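Local coordinates for protein leucine aminopeptidase 2, chloroplastic (Streptomyces sp. BC16019, PDB 5LHJ) that probably acts as a metal-dependent aminopeptidase of the M17 family, removing N-terminal amino acids from peptides, and takes part in maturation of the peptide natural product bottromycin, at residues L389-D394 with F411-L416. Residues are numbered along the deposited sequence; the frame is centred on the assembly and turned at random.
Sequences LFTPDD and FCRLPL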
ATOM      1  N   LEU A 389      -2.411  31.018  -5.991  1.00 16.35           N
ATOM      2  CA  LEU A 389      -1.811  32.171  -6.691  1.00 16.33           C
ATOM      3  C   LEU A 389      -0.421  32.439  -6.117  1.00 16.43           C
ATOM      4  O   LEU A 389      -0.274  32.564  -4.903  1.00 16.63           O
ATOM      5  CB  LEU A 389      -2.672  33.423  -6.492  1.00 16.88           C
ATOM      6  CG  LEU A 389      -2.057  34.781  -6.849  1.00 17.56           C
ATOM      7  CD1 LEU A 389      -1.735  34.887  -8.332  1.00 17.91           C
ATOM      8  CD2 LEU A 389      -2.990  35.900  -6.428  1.00 17.92           C
ATOM      9  N   PHE A 390       0.579  32.542  -6.988  1.00 16.28           N
ATOM     10  CA  PHE A 390       1.933  32.937  -6.596  1.00 16.26           C
ATOM     11  C   PHE A 390       2.369  34.151  -7.397  1.00 17.16           C
ATOM     12  O   PHE A 390       2.202  34.180  -8.615  1.00 16.56           O
ATOM     13  CB  PHE A 390       2.928  31.831  -6.890  1.00 16.02           C
ATOM     14  CG  PHE A 390       2.780  30.618  -6.021  1.00 15.69           C
ATOM     15  CD1 PHE A 390       1.917  29.592  -6.374  1.00 15.55           C
ATOM     16  CD2 PHE A 390       3.547  30.477  -4.865  1.00 15.75           C
ATOM     17  CE1 PHE A 390       1.804  28.448  -5.594  1.00 15.56           C
ATOM     18  CE2 PHE A 390       3.426  29.347  -4.074  1.00 15.68           C
ATOM     19  CZ  PHE A 390       2.555  28.328  -4.431  1.00 15.67           C
ATOM     20  N   THR A 391       2.945  35.140  -6.708  1.00 17.46           N
ATOM     21  CA  THR A 391       3.618  36.263  -7.384  1.00 18.29           C
ATOM     22  C   THR A 391       4.480  37.012  -6.373  1.00 19.00           C
ATOM     23  O   THR A 391       4.072  37.147  -5.224  1.00 18.94           O
ATOM     24  CB  THR A 391       2.632  37.259  -8.042  1.00 18.61           C
ATOM     25  OG1 THR A 391       3.351  38.364  -8.619  1.00 18.70           O
ATOM     26  CG2 THR A 391       1.630  37.800  -7.061  1.00 18.81           C
ATOM     27  N   PRO A 392       5.656  37.506  -6.797  1.00 19.90           N
ATOM     28  CA  PRO A 392       6.421  38.388  -5.894  1.00 20.99           C
ATOM     29  C   PRO A 392       5.889  39.824  -5.821  1.00 22.42           C
ATOM     30  O   PRO A 392       6.340  40.585  -4.964  1.00 23.28           O
ATOM     31  CB  PRO A 392       7.829  38.369  -6.491  1.00 21.00           C
ATOM     32  CG  PRO A 392       7.649  38.026  -7.912  1.00 20.93           C
ATOM     33  CD  PRO A 392       6.392  37.216  -8.044  1.00 20.27           C
ATOM     34  N   ASP A 393       4.962  40.188  -6.709  1.00 22.95           N
ATOM     35  CA  ASP A 393       4.459  41.551  -6.851  1.00 25.20           C
ATOM     36  C   ASP A 393       3.129  41.686  -6.100  1.00 25.12           C
ATOM     37  O   ASP A 393       2.103  41.167  -6.536  1.00 23.71           O
ATOM     38  CB  ASP A 393       4.299  41.826  -8.353  1.00 26.78           C
ATOM     39  CG  ASP A 393       3.971  43.268  -8.686  1.00 29.30           C
ATOM     40  OD1 ASP A 393       3.093  43.890  -8.054  1.00 30.23           O
ATOM     41  OD2 ASP A 393       4.589  43.769  -9.649  1.00 32.29           O
ATOM     42  N   ASP A 394       3.157  42.372  -4.959  1.00 26.09           N
ATOM     43  CA  ASP A 394       1.952  42.565  -4.146  1.00 27.43           C
ATOM     44  C   ASP A 394       0.822  43.265  -4.907  1.00 27.82           C
ATOM     45  O   ASP A 394      -0.344  42.887  -4.761  1.00 27.81           O
ATOM     46  CB  ASP A 394       2.281  43.344  -2.861  1.00 28.56           C
ATOM     47  CG  ASP A 394       3.074  42.522  -1.848  1.00 29.45           C
ATOM     48  OD1 ASP A 394       3.140  41.276  -1.948  1.00 28.74           O
ATOM     49  OD2 ASP A 394       3.638  43.143  -0.915  1.00 30.78           O
ATOM     50  N   PHE A 411      -9.440  31.839  -5.050  1.00 18.16           N
ATOM     51  CA  PHE A 411      -7.984  31.712  -5.041  1.00 18.21           C
ATOM     52  C   PHE A 411      -7.413  32.057  -3.671  1.00 19.09           C
ATOM     53  O   PHE A 411      -7.967  32.883  -2.956  1.00 19.21           O
ATOM     54  CB  PHE A 411      -7.353  32.658  -6.064  1.00 18.39           C
ATOM     55  CG  PHE A 411      -7.349  32.123  -7.454  1.00 18.28           C
ATOM     56  CD1 PHE A 411      -8.417  32.370  -8.300  1.00 18.44           C
ATOM     57  CD2 PHE A 411      -6.272  31.368  -7.921  1.00 18.42           C
ATOM     58  CE1 PHE A 411      -8.410  31.878  -9.599  1.00 18.62           C
ATOM     59  CE2 PHE A 411      -6.268  30.873  -9.218  1.00 18.57           C
ATOM     60  CZ  PHE A 411      -7.333  31.130 -10.052  1.00 18.60           C
ATOM     61  N   CYS A 412      -6.296  31.421  -3.344  1.00 19.59           N
ATOM     62  CA  CYS A 412      -5.516  31.715  -2.155  1.00 20.74           C
ATOM     63  C   CYS A 412      -4.096  32.029  -2.596  1.00 19.97           C
ATOM     64  O   CYS A 412      -3.489  31.222  -3.293  1.00 19.14           O
ATOM     65  CB  CYS A 412      -5.485  30.501  -1.229  1.00 21.95           C
ATOM     66  SG  CYS A 412      -4.508  30.797   0.262  1.00 25.30           S
ATOM     67  N   ARG A 413      -3.562  33.182  -2.192  1.00 19.70           N
ATOM     68  CA  ARG A 413      -2.146  33.475  -2.428  1.00 19.71           C
ATOM     69  C   ARG A 413      -1.255  32.641  -1.513  1.00 19.49           C
ATOM     70  O   ARG A 413      -1.429  32.651  -0.286  1.00 20.14           O
ATOM     71  CB  ARG A 413      -1.834  34.958  -2.231  1.00 20.78           C
ATOM     72  CG  ARG A 413      -0.451  35.334  -2.751  1.00 21.74           C
ATOM     73  CD  ARG A 413      -0.115  36.749  -2.398  1.00 22.97           C
ATOM     74  NE  ARG A 413       1.181  37.147  -2.931  1.00 23.07           N
ATOM     75  CZ  ARG A 413       1.726  38.339  -2.754  1.00 23.80           C
ATOM     76  NH1 ARG A 413       1.080  39.280  -2.055  1.00 24.46           N
ATOM     77  NH2 ARG A 413       2.922  38.598  -3.271  1.00 23.77           N
ATOM     78  N   LEU A 414      -0.307  31.917  -2.091  1.00 18.37           N
ATOM     79  CA  LEU A 414       0.711  31.222  -1.313  1.00 18.16           C
ATOM     80  C   LEU A 414       2.071  31.904  -1.502  1.00 18.08           C
ATOM     81  O   LEU A 414       2.322  32.487  -2.542  1.00 18.06           O
ATOM     82  CB  LEU A 414       0.772  29.752  -1.716  1.00 18.11           C
ATOM     83  CG  LEU A 414      -0.507  28.944  -1.458  1.00 18.43           C
ATOM     84  CD1 LEU A 414      -0.295  27.506  -1.928  1.00 18.23           C
ATOM     85  CD2 LEU A 414      -0.897  28.969   0.014  1.00 18.98           C
ATOM     86  N   PRO A 415       2.952  31.826  -0.492  1.00 18.00           N
ATOM     87  CA  PRO A 415       4.246  32.507  -0.533  1.00 18.03           C
ATOM     88  C   PRO A 415       5.310  31.785  -1.347  1.00 17.49           C
ATOM     89  O   PRO A 415       5.404  30.547  -1.331  1.00 17.00           O
ATOM     90  CB  PRO A 415       4.655  32.542   0.947  1.00 18.50           C
ATOM     91  CG  PRO A 415       4.046  31.305   1.509  1.00 18.39           C
ATOM     92  CD  PRO A 415       2.713  31.214   0.825  1.00 18.49           C
ATOM     93  N   LEU A 416       6.132  32.573  -2.033  1.00 17.40           N
ATOM     94  CA  LEU A 416       7.339  32.061  -2.681  1.00 17.32           C
ATOM     95  C   LEU A 416       8.430  31.945  -1.613  1.00 17.81           C
ATOM     96  O   LEU A 416       9.316  32.790  -1.522  1.00 17.91           O
ATOM     97  CB  LEU A 416       7.759  32.983  -3.832  1.00 17.38           C
ATOM     98  CG  LEU A 416       6.792  32.958  -5.032  1.00 17.19           C
ATOM     99  CD1 LEU A 416       6.899  34.222  -5.872  1.00 17.68           C
ATOM    100  CD2 LEU A 416       7.047  31.736  -5.908  1.00 16.94           C
TER
HETATM  101  O   HOH W   1       2.978  34.828  -3.808  1.00 16.45           O
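Leu389 lies beside Arg413 in a parallel bridge, gripped by backbone bonds from Leu389 N to Cys412 O (2.9 Å) and from Leu414 N to Leu389 O. Past Leu389 the paired strands part, and water 1 fills in: it accepts from Thr391 N and Arg413 NE and donates to Leu414 O (2.7 Å). Arginine suits its place because a long chain can follow the neighbouring strand and still end in several donors. With CG anti to the backbone N (chi1 -168°) and the chain extended as far as NE, it carries the guanidinium to the loop after strand 386-390. There NH2 donates to Thr391 O at 2.7 Å, in the guanidinium plane, while NH1 and NH2 both bond Asp394 OD1 end-on, at 2.9 and 3.0 Å. The carboxylate stands almost perpendicular to the guanidinium, the planes 82° apart. Away from the side that carries Leu389 and Arg413, the wide, flat Phe390 ring can meet two leucines and helix 440-449 at once, its CZ 3.5 Å from Leu414 CB. The branched end of Leu416 serves two neighbours, CD2 meeting Phe390 CD2 at 3.9 Å and CD1 meeting Pro392 CD at 3.7 Å. An alanine in place of Arg413 would probably leave Asp394 without its salt-bridge partner, Thr391 O without this donor and the water less firmly held. The unit is a beta-alpha-beta crossover of the catalytic domain, with helix 394-407 joining its parallel strands; its charged clasp ties the first turn of that helix to the strand that follows it.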